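Local coordinates for protein exopolyphosphatase (Cytophaga hutchinsonii, PDB 3MDQ) that probably removes terminal phosphate from inorganic polyphosphate chains by hydrolysis, as an exopolyphosphatase of the Ppx/GppA family in the actin-like ATPase clan, at residues I9-I20 and A58-L69. Residues are numbered along the deposited sequence; the frame is centred on the assembly and turned at random. Where two conformers were deposited one is given.
Sequences IDMGTNTFHLLI and ALDTLKKFRVIL. With SO4 (sulfate ion), chain D; SO4 (sulfate ion), chain E.
F65 reaches from helix 58-69 onto the strands, and L18 sets its CB over the centre of one face of the F65 ring. L18 CB stands 3.7 Å from the F65 ring centroid, 8° off the normal, a CH-pi contact. T61 CG2, one helical turn earlier, covers the opposite face, so the ring is clamped between strand and helix. F16 O lies at its edge, 3.7 Å from F65 CZ. I9 CG2 comes to another part of the edge, at F65 CD2.

L18 has CG anti to the backbone N (chi1 173°), and its two methyls part. L18 CD2 touches I68 CG2 at 3.7 Å, while L18 CD1 touches L69 CD2 at 3.8 Å. I20 CD1 touches the same two methyls, I68 CG2 and L69 CD2. At the other end, the F16 ring enters between A58, T61 and L62. F16 CZ is 3.8 Å from A58 CB, and L62 CG comes to the ring edge at 4.0 Å from F16 CE2. The selenomethionine M11 bends at chi3 and brings CE to L62 CD1.

The helix runs nearly parallel to strand 15-20 (7°) and packs on the sheet of this actin-like domain. T13 N and OG1 bind one sulfate, N14 ND2 and T15 OG1 another. Both ions are probably from the crystallisation liquor, but their sites are consistent with a phosphate-binding loop. Between these segments the contact is wholly apolar, with T61 OG1 turned to S36, while polar groups of the hairpin turn gather at the anion sites.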
ATOM      1  N   ILE A   9       9.146  -1.375 -10.277  1.00 10.29           N
ATOM      2  CA  ILE A   9       7.711  -1.450 -10.563  1.00  9.70           C
ATOM      3  C   ILE A   9       7.060  -2.264  -9.425  1.00 11.69           C
ATOM      4  O   ILE A   9       7.494  -3.371  -9.113  1.00 12.80           O
ATOM      5  CB  ILE A   9       7.394  -2.106 -11.921  1.00  9.76           C
ATOM      6  CG1 ILE A   9       7.979  -1.280 -13.057  1.00 11.07           C
ATOM      7  CG2 ILE A   9       5.857  -2.324 -12.077  1.00 12.74           C
ATOM      8  CD1 ILE A   9       8.034  -1.987 -14.426  1.00 13.71           C
ATOM      9  N   ASP A  10       6.024  -1.687  -8.833  1.00  9.88           N
ATOM     10  CA  ASP A  10       5.174  -2.345  -7.840  1.00 11.53           C
ATOM     11  C   ASP A  10       3.883  -2.651  -8.551  1.00 11.33           C
ATOM     12  O   ASP A  10       3.091  -1.735  -8.845  1.00 12.31           O
ATOM     13  CB  ASP A  10       4.971  -1.382  -6.637  1.00 10.23           C
ATOM     14  CG  ASP A  10       3.941  -1.837  -5.644  1.00 17.70           C
ATOM     15  OD1 ASP A  10       3.344  -2.936  -5.749  1.00 17.33           O
ATOM     16  OD2 ASP A  10       3.706  -1.036  -4.711  1.00 16.74           O
HETATM   17  N   MSE A  11       3.627  -3.937  -8.771  1.00 10.95           N
HETATM   18  CA  MSE A  11       2.357  -4.373  -9.410  1.00 12.19           C
HETATM   19  C   MSE A  11       1.311  -4.626  -8.350  1.00 13.93           C
HETATM   20  O   MSE A  11       1.020  -5.762  -8.028  1.00 17.38           O
HETATM   21  CB  MSE A  11       2.554  -5.636 -10.235  1.00 13.70           C
HETATM   22  CG  MSE A  11       3.442  -5.407 -11.403  1.00 11.22           C
HETATM   23 SE   MSE A  11       3.862  -7.061 -12.377  0.75 16.64          SE
HETATM   24  CE  MSE A  11       2.081  -7.578 -12.929  1.00 18.58           C
ATOM     25  N   GLY A  12       0.753  -3.556  -7.832  1.00 11.61           N
ATOM     26  CA  GLY A  12      -0.246  -3.649  -6.764  1.00 13.22           C
ATOM     27  C   GLY A  12      -1.598  -4.092  -7.273  1.00 15.38           C
ATOM     28  O   GLY A  12      -1.867  -4.119  -8.462  1.00 15.89           O
ATOM     29  N   THR A  13      -2.465  -4.468  -6.349  1.00 12.62           N
ATOM     30  CA  THR A  13      -3.767  -4.999  -6.698  1.00 11.44           C
ATOM     31  C   THR A  13      -4.642  -3.946  -7.396  1.00 12.51           C
ATOM     32  O   THR A  13      -5.338  -4.243  -8.356  1.00 13.24           O
ATOM     33  CB  THR A  13      -4.457  -5.542  -5.408  1.00 11.16           C
ATOM     34  OG1 THR A  13      -3.654  -6.598  -4.871  1.00 12.85           O
ATOM     35  CG2 THR A  13      -5.897  -6.003  -5.660  1.00 12.32           C
ATOM     36  N   ASN A  14      -4.634  -2.707  -6.919  1.00 10.50           N
ATOM     37  CA  ASN A  14      -5.383  -1.644  -7.535  1.00 11.63           C
ATOM     38  C   ASN A  14      -4.523  -0.804  -8.471  1.00 11.30           C
ATOM     39  O   ASN A  14      -4.932  -0.481  -9.589  1.00 13.06           O
ATOM     40  CB  ASN A  14      -6.008  -0.744  -6.470  1.00 12.24           C
ATOM     41  CG  ASN A  14      -7.122  -1.407  -5.731  1.00 13.23           C
ATOM     42  OD1 ASN A  14      -7.552  -2.519  -6.022  1.00 14.83           O
ATOM     43  ND2 ASN A  14      -7.581  -0.723  -4.697  1.00 12.75           N
ATOM     44  N   THR A  15      -3.367  -0.387  -7.972  1.00 12.36           N
ATOM     45  CA  THR A  15      -2.544   0.607  -8.619  1.00 12.80           C
ATOM     46  C   THR A  15      -1.153   0.067  -8.854  1.00 12.65           C
ATOM     47  O   THR A  15      -0.562  -0.585  -7.983  1.00 14.30           O
ATOM     48  CB  THR A  15      -2.456   1.843  -7.718  1.00 16.49           C
ATOM     49  OG1 THR A  15      -3.804   2.315  -7.475  1.00 18.13           O
ATOM     50  CG2 THR A  15      -1.568   2.961  -8.351  1.00 17.39           C
ATOM     51  N   PHE A  16      -0.624   0.280 -10.076  1.00 10.49           N
ATOM     52  CA  PHE A  16       0.764  -0.066 -10.374  1.00 10.45           C
ATOM     53  C   PHE A  16       1.583   1.205 -10.220  1.00 10.76           C
ATOM     54  O   PHE A  16       1.127   2.264 -10.601  1.00 11.46           O
ATOM     55  CB  PHE A  16       0.954  -0.567 -11.830  1.00  9.58           C
ATOM     56  CG  PHE A  16       0.531  -1.992 -12.094  1.00  7.80           C
ATOM     57  CD1 PHE A  16      -0.290  -2.689 -11.251  1.00  9.09           C
ATOM     58  CD2 PHE A  16       0.916  -2.645 -13.261  1.00  8.57           C
ATOM     59  CE1 PHE A  16      -0.654  -3.999 -11.510  1.00  9.14           C
ATOM     60  CE2 PHE A  16       0.513  -3.937 -13.527  1.00 10.01           C
ATOM     61  CZ  PHE A  16      -0.295  -4.611 -12.646  1.00 10.23           C
ATOM     62  N   HIS A  17       2.805   1.058  -9.704  1.00  9.43           N
ATOM     63  CA  HIS A  17       3.713   2.197  -9.498  1.00 10.85           C
ATOM     64  C   HIS A  17       5.012   1.975 -10.200  1.00 11.06           C
ATOM     65  O   HIS A  17       5.534   0.841 -10.235  1.00 11.81           O
ATOM     66  CB  HIS A  17       4.013   2.371  -8.004  1.00 10.55           C
ATOM     67  CG  HIS A  17       2.802   2.675  -7.189  1.00 12.27           C
ATOM     68  ND1 HIS A  17       2.370   3.965  -6.962  1.00 16.96           N
ATOM     69  CD2 HIS A  17       1.902   1.860  -6.590  1.00 18.19           C
ATOM     70  CE1 HIS A  17       1.257   3.924  -6.236  1.00 17.87           C
ATOM     71  NE2 HIS A  17       0.955   2.664  -5.994  1.00 18.49           N
ATOM     72  N   LEU A  18       5.591   3.063 -10.710  1.00 10.79           N
ATOM     73  CA  LEU A  18       6.889   3.075 -11.331  1.00  9.55           C
ATOM     74  C   LEU A  18       7.736   4.155 -10.652  1.00 10.53           C
ATOM     75  O   LEU A  18       7.368   5.303 -10.641  1.00 10.72           O
ATOM     76  CB  LEU A  18       6.816   3.396 -12.830  1.00 11.16           C
ATOM     77  CG  LEU A  18       8.147   3.609 -13.554  1.00 10.61           C
ATOM     78  CD1 LEU A  18       9.084   2.357 -13.569  1.00 10.13           C
ATOM     79  CD2 LEU A  18       7.847   4.055 -15.011  1.00 10.19           C
ATOM     80  N   LEU A  19       8.866   3.736 -10.101  1.00  9.01           N
ATOM     81  CA  LEU A  19       9.841   4.633  -9.510  1.00  9.61           C
ATOM     82  C   LEU A  19      11.185   4.486 -10.217  1.00  8.34           C
ATOM     83  O   LEU A  19      11.728   3.383 -10.287  1.00 10.86           O
ATOM     84  CB  LEU A  19      10.033   4.297  -8.040  1.00  9.75           C
ATOM     85  CG  LEU A  19      11.042   5.144  -7.255  1.00 11.16           C
ATOM     86  CD1 LEU A  19      10.537   6.545  -7.081  1.00 13.60           C
ATOM     87  CD2 LEU A  19      11.276   4.501  -5.840  1.00 12.62           C
ATOM     88  N   ILE A  20      11.734   5.582 -10.736  1.00  9.39           N
ATOM     89  CA  ILE A  20      13.037   5.576 -11.347  1.00  9.35           C
ATOM     90  C   ILE A  20      13.902   6.558 -10.585  1.00 11.64           C
ATOM     91  O   ILE A  20      13.488   7.704 -10.381  1.00 11.13           O
ATOM     92  CB  ILE A  20      13.022   5.946 -12.843  1.00  8.83           C
ATOM     93  CG1 ILE A  20      12.170   4.960 -13.619  1.00  9.05           C
ATOM     94  CG2 ILE A  20      14.495   5.961 -13.404  1.00 11.26           C
ATOM     95  CD1 ILE A  20      11.901   5.322 -15.115  1.00 12.08           C
ATOM     96  N   ALA A  58      -3.271  -4.595 -17.138  1.00  8.60           N
ATOM     97  CA  ALA A  58      -1.910  -4.740 -16.607  1.00  8.61           C
ATOM     98  C   ALA A  58      -0.845  -4.618 -17.722  1.00  8.82           C
ATOM     99  O   ALA A  58       0.144  -3.898 -17.565  1.00  9.88           O
ATOM    100  CB  ALA A  58      -1.721  -6.090 -15.811  1.00  9.94           C
ATOM    101  N   LEU A  59      -1.068  -5.319 -18.824  1.00 10.61           N
ATOM    102  CA  LEU A  59      -0.151  -5.256 -19.957  1.00  9.95           C
ATOM    103  C   LEU A  59      -0.098  -3.869 -20.575  1.00 10.46           C
ATOM    104  O   LEU A  59       0.972  -3.384 -20.937  1.00 11.71           O
ATOM    105  CB  LEU A  59      -0.458  -6.297 -21.040  1.00 12.07           C
ATOM    106  CG  LEU A  59       0.223  -7.645 -20.899  1.00 22.99           C
ATOM    107  CD1 LEU A  59       1.688  -7.497 -21.203  1.00 19.15           C
ATOM    108  CD2 LEU A  59       0.035  -8.234 -19.533  1.00 22.73           C
ATOM    109  N   ASP A  60      -1.246  -3.221 -20.702  0.60  9.15           N
ATOM    110  CA  ASP A  60      -1.278  -1.846 -21.217  0.60 10.81           C
ATOM    111  C   ASP A  60      -0.375  -0.967 -20.368  0.60 11.00           C
ATOM    112  O   ASP A  60       0.488  -0.254 -20.862  0.60  9.65           O
ATOM    113  CB  ASP A  60      -2.704  -1.310 -21.175  0.60 10.87           C
ATOM    114  CG  ASP A  60      -2.807   0.124 -21.679  0.60 16.31           C
ATOM    115  OD1 ASP A  60      -2.350   0.381 -22.813  0.60 20.04           O
ATOM    116  OD2 ASP A  60      -3.359   0.977 -20.962  0.60 26.67           O
ATOM    117  N   THR A  61      -0.544  -1.045 -19.063  1.00  9.96           N
ATOM    118  CA  THR A  61       0.229  -0.215 -18.163  1.00  9.28           C
ATOM    119  C   THR A  61       1.713  -0.565 -18.224  1.00  8.97           C
ATOM    120  O   THR A  61       2.555   0.330 -18.243  1.00  9.82           O
ATOM    121  CB  THR A  61      -0.291  -0.352 -16.725  1.00  9.17           C
ATOM    122  OG1 THR A  61      -1.570   0.298 -16.647  1.00 13.02           O
ATOM    123  CG2 THR A  61       0.647   0.303 -15.698  1.00 11.03           C
ATOM    124  N   LEU A  62       2.017  -1.855 -18.276  1.00  9.44           N
ATOM    125  CA  LEU A  62       3.413  -2.260 -18.333  1.00  8.37           C
ATOM    126  C   LEU A  62       4.113  -1.850 -19.647  1.00  8.68           C
ATOM    127  O   LEU A  62       5.310  -1.527 -19.635  1.00  9.47           O
ATOM    128  CB  LEU A  62       3.579  -3.747 -17.979  1.00  9.28           C
ATOM    129  CG  LEU A  62       3.261  -4.029 -16.487  1.00 11.70           C
ATOM    130  CD1 LEU A  62       3.152  -5.503 -16.247  1.00 14.74           C
ATOM    131  CD2 LEU A  62       4.256  -3.399 -15.532  1.00 12.05           C
ATOM    132  N   LYS A  63       3.367  -1.814 -20.765  1.00  8.99           N
ATOM    133  CA  LYS A  63       3.911  -1.326 -22.018  1.00  7.44           C
ATOM    134  C   LYS A  63       4.264   0.148 -21.872  1.00 10.28           C
ATOM    135  O   LYS A  63       5.327   0.589 -22.306  1.00  7.78           O
ATOM    136  CB  LYS A  63       2.941  -1.561 -23.170  1.00  8.96           C
ATOM    137  CG  LYS A  63       2.814  -3.035 -23.593  1.00 10.80           C
ATOM    138  CD  LYS A  63       1.847  -3.263 -24.742  1.00 12.32           C
ATOM    139  CE  LYS A  63       2.413  -2.804 -26.103  1.00 11.43           C
ATOM    140  NZ  LYS A  63       3.622  -3.612 -26.533  1.00 11.27           N
ATOM    141  N   LYS A  64       3.390   0.923 -21.230  1.00  7.67           N
ATOM    142  CA  LYS A  64       3.695   2.312 -20.958  1.00  7.73           C
ATOM    143  C   LYS A  64       4.878   2.513 -20.012  1.00  8.36           C
ATOM    144  O   LYS A  64       5.731   3.372 -20.241  1.00  8.40           O
ATOM    145  CB  LYS A  64       2.453   3.029 -20.453  1.00  9.51           C
ATOM    146  CG  LYS A  64       1.387   3.154 -21.544  1.00 14.02           C
ATOM    147  CD  LYS A  64       0.069   3.705 -20.994  1.00 21.39           C
ATOM    148  CE  LYS A  64      -0.994   3.724 -22.093  1.00 30.14           C
ATOM    149  NZ  LYS A  64      -2.344   4.003 -21.563  1.00 36.58           N
ATOM    150  N   PHE A  65       4.948   1.715 -18.954  1.00  8.13           N
ATOM    151  CA  PHE A  65       6.075   1.793 -18.039  1.00  8.39           C
ATOM    152  C   PHE A  65       7.385   1.407 -18.733  1.00  9.27           C
ATOM    153  O   PHE A  65       8.419   2.013 -18.485  1.00  8.91           O
ATOM    154  CB  PHE A  65       5.855   0.864 -16.831  1.00 10.84           C
ATOM    155  CG  PHE A  65       4.897   1.411 -15.760  1.00 11.36           C
ATOM    156  CD1 PHE A  65       4.137   2.584 -15.928  1.00 10.44           C
ATOM    157  CD2 PHE A  65       4.704   0.683 -14.595  1.00 10.08           C
ATOM    158  CE1 PHE A  65       3.282   3.045 -14.898  1.00 12.14           C
ATOM    159  CE2 PHE A  65       3.845   1.165 -13.572  1.00  9.71           C
ATOM    160  CZ  PHE A  65       3.163   2.316 -13.732  1.00 12.54           C
ATOM    161  N   ARG A  66       7.342   0.409 -19.613  1.00  9.95           N
ATOM    162  CA  ARG A  66       8.535  -0.001 -20.351  1.00  8.84           C
ATOM    163  C   ARG A  66       9.052   1.166 -21.207  1.00  7.52           C
ATOM    164  O   ARG A  66      10.273   1.436 -21.222  1.00  7.29           O
ATOM    165  CB  ARG A  66       8.230  -1.229 -21.197  1.00  9.00           C
ATOM    166  CG  ARG A  66       9.349  -1.638 -22.155  1.00  9.16           C
ATOM    167  CD  ARG A  66      10.534  -2.305 -21.492  1.00 12.16           C
ATOM    168  NE  ARG A  66      11.770  -2.111 -22.253  1.00 11.35           N
ATOM    169  CZ  ARG A  66      12.737  -3.005 -22.472  1.00 12.90           C
ATOM    170  NH1 ARG A  66      12.604  -4.290 -22.183  1.00 12.60           N
ATOM    171  NH2 ARG A  66      13.832  -2.600 -23.089  1.00  9.94           N
ATOM    172  N   VAL A  67       8.146   1.900 -21.865  1.00  7.10           N
ATOM    173  CA  VAL A  67       8.587   3.071 -22.614  1.00  7.10           C
ATOM    174  C   VAL A  67       9.308   4.058 -21.703  1.00  7.25           C
ATOM    175  O   VAL A  67      10.335   4.589 -22.053  1.00  8.20           O
ATOM    176  CB  VAL A  67       7.425   3.800 -23.325  1.00  6.95           C
ATOM    177  CG1 VAL A  67       7.915   5.144 -23.893  1.00  9.12           C
ATOM    178  CG2 VAL A  67       6.838   2.921 -24.439  1.00  9.65           C
ATOM    179  N   ILE A  68       8.720   4.344 -20.544  1.00  7.43           N
ATOM    180  CA  ILE A  68       9.317   5.336 -19.633  1.00  8.48           C
ATOM    181  C   ILE A  68      10.692   4.857 -19.133  1.00  8.74           C
ATOM    182  O   ILE A  68      11.646   5.621 -19.065  1.00 10.18           O
ATOM    183  CB  ILE A  68       8.382   5.646 -18.442  1.00  9.03           C
ATOM    184  CG1 ILE A  68       7.076   6.280 -18.913  1.00 12.45           C
ATOM    185  CG2 ILE A  68       9.115   6.556 -17.450  1.00  9.46           C
ATOM    186  CD1 ILE A  68       5.957   6.272 -17.921  1.00 11.56           C
ATOM    187  N   LEU A  69      10.806   3.576 -18.822  1.00  8.99           N
ATOM    188  CA  LEU A  69      12.103   3.003 -18.426  1.00  8.45           C
ATOM    189  C   LEU A  69      13.156   3.222 -19.517  1.00  8.82           C
ATOM    190  O   LEU A  69      14.298   3.619 -19.264  1.00  9.78           O
ATOM    191  CB  LEU A  69      11.937   1.505 -18.133  1.00  9.43           C
ATOM    192  CG  LEU A  69      11.252   1.181 -16.837  1.00 10.04           C
ATOM    193  CD1 LEU A  69      10.853  -0.338 -16.822  1.00 12.33           C
ATOM    194  CD2 LEU A  69      12.159   1.480 -15.619  1.00  9.92           C
TER
HETATM  195  S   SO4 D 317      -1.798  -4.303  -2.740  1.00 16.48           S
HETATM  196  O1  SO4 D 317      -2.604  -5.078  -1.768  1.00 17.90           O
HETATM  197  O2  SO4 D 317      -2.640  -3.288  -3.450  1.00 17.78           O
HETATM  198  O3  SO4 D 317      -0.716  -3.626  -2.006  1.00 19.60           O
HETATM  199  O4  SO4 D 317      -1.228  -5.382  -3.533  1.00 23.00           O
HETATM  200  S   SO4 E 318      -4.953   1.996  -3.907  0.70 15.71           S
HETATM  201  O1  SO4 E 318      -6.350   1.887  -4.440  0.70 15.77           O
HETATM  202  O2  SO4 E 318      -4.326   0.757  -3.525  0.70 14.48           O
HETATM  203  O3  SO4 E 318      -5.029   2.787  -2.637  0.70 12.34           O
HETATM  204  O4  SO4 E 318      -4.051   2.689  -4.842  0.70 15.71           O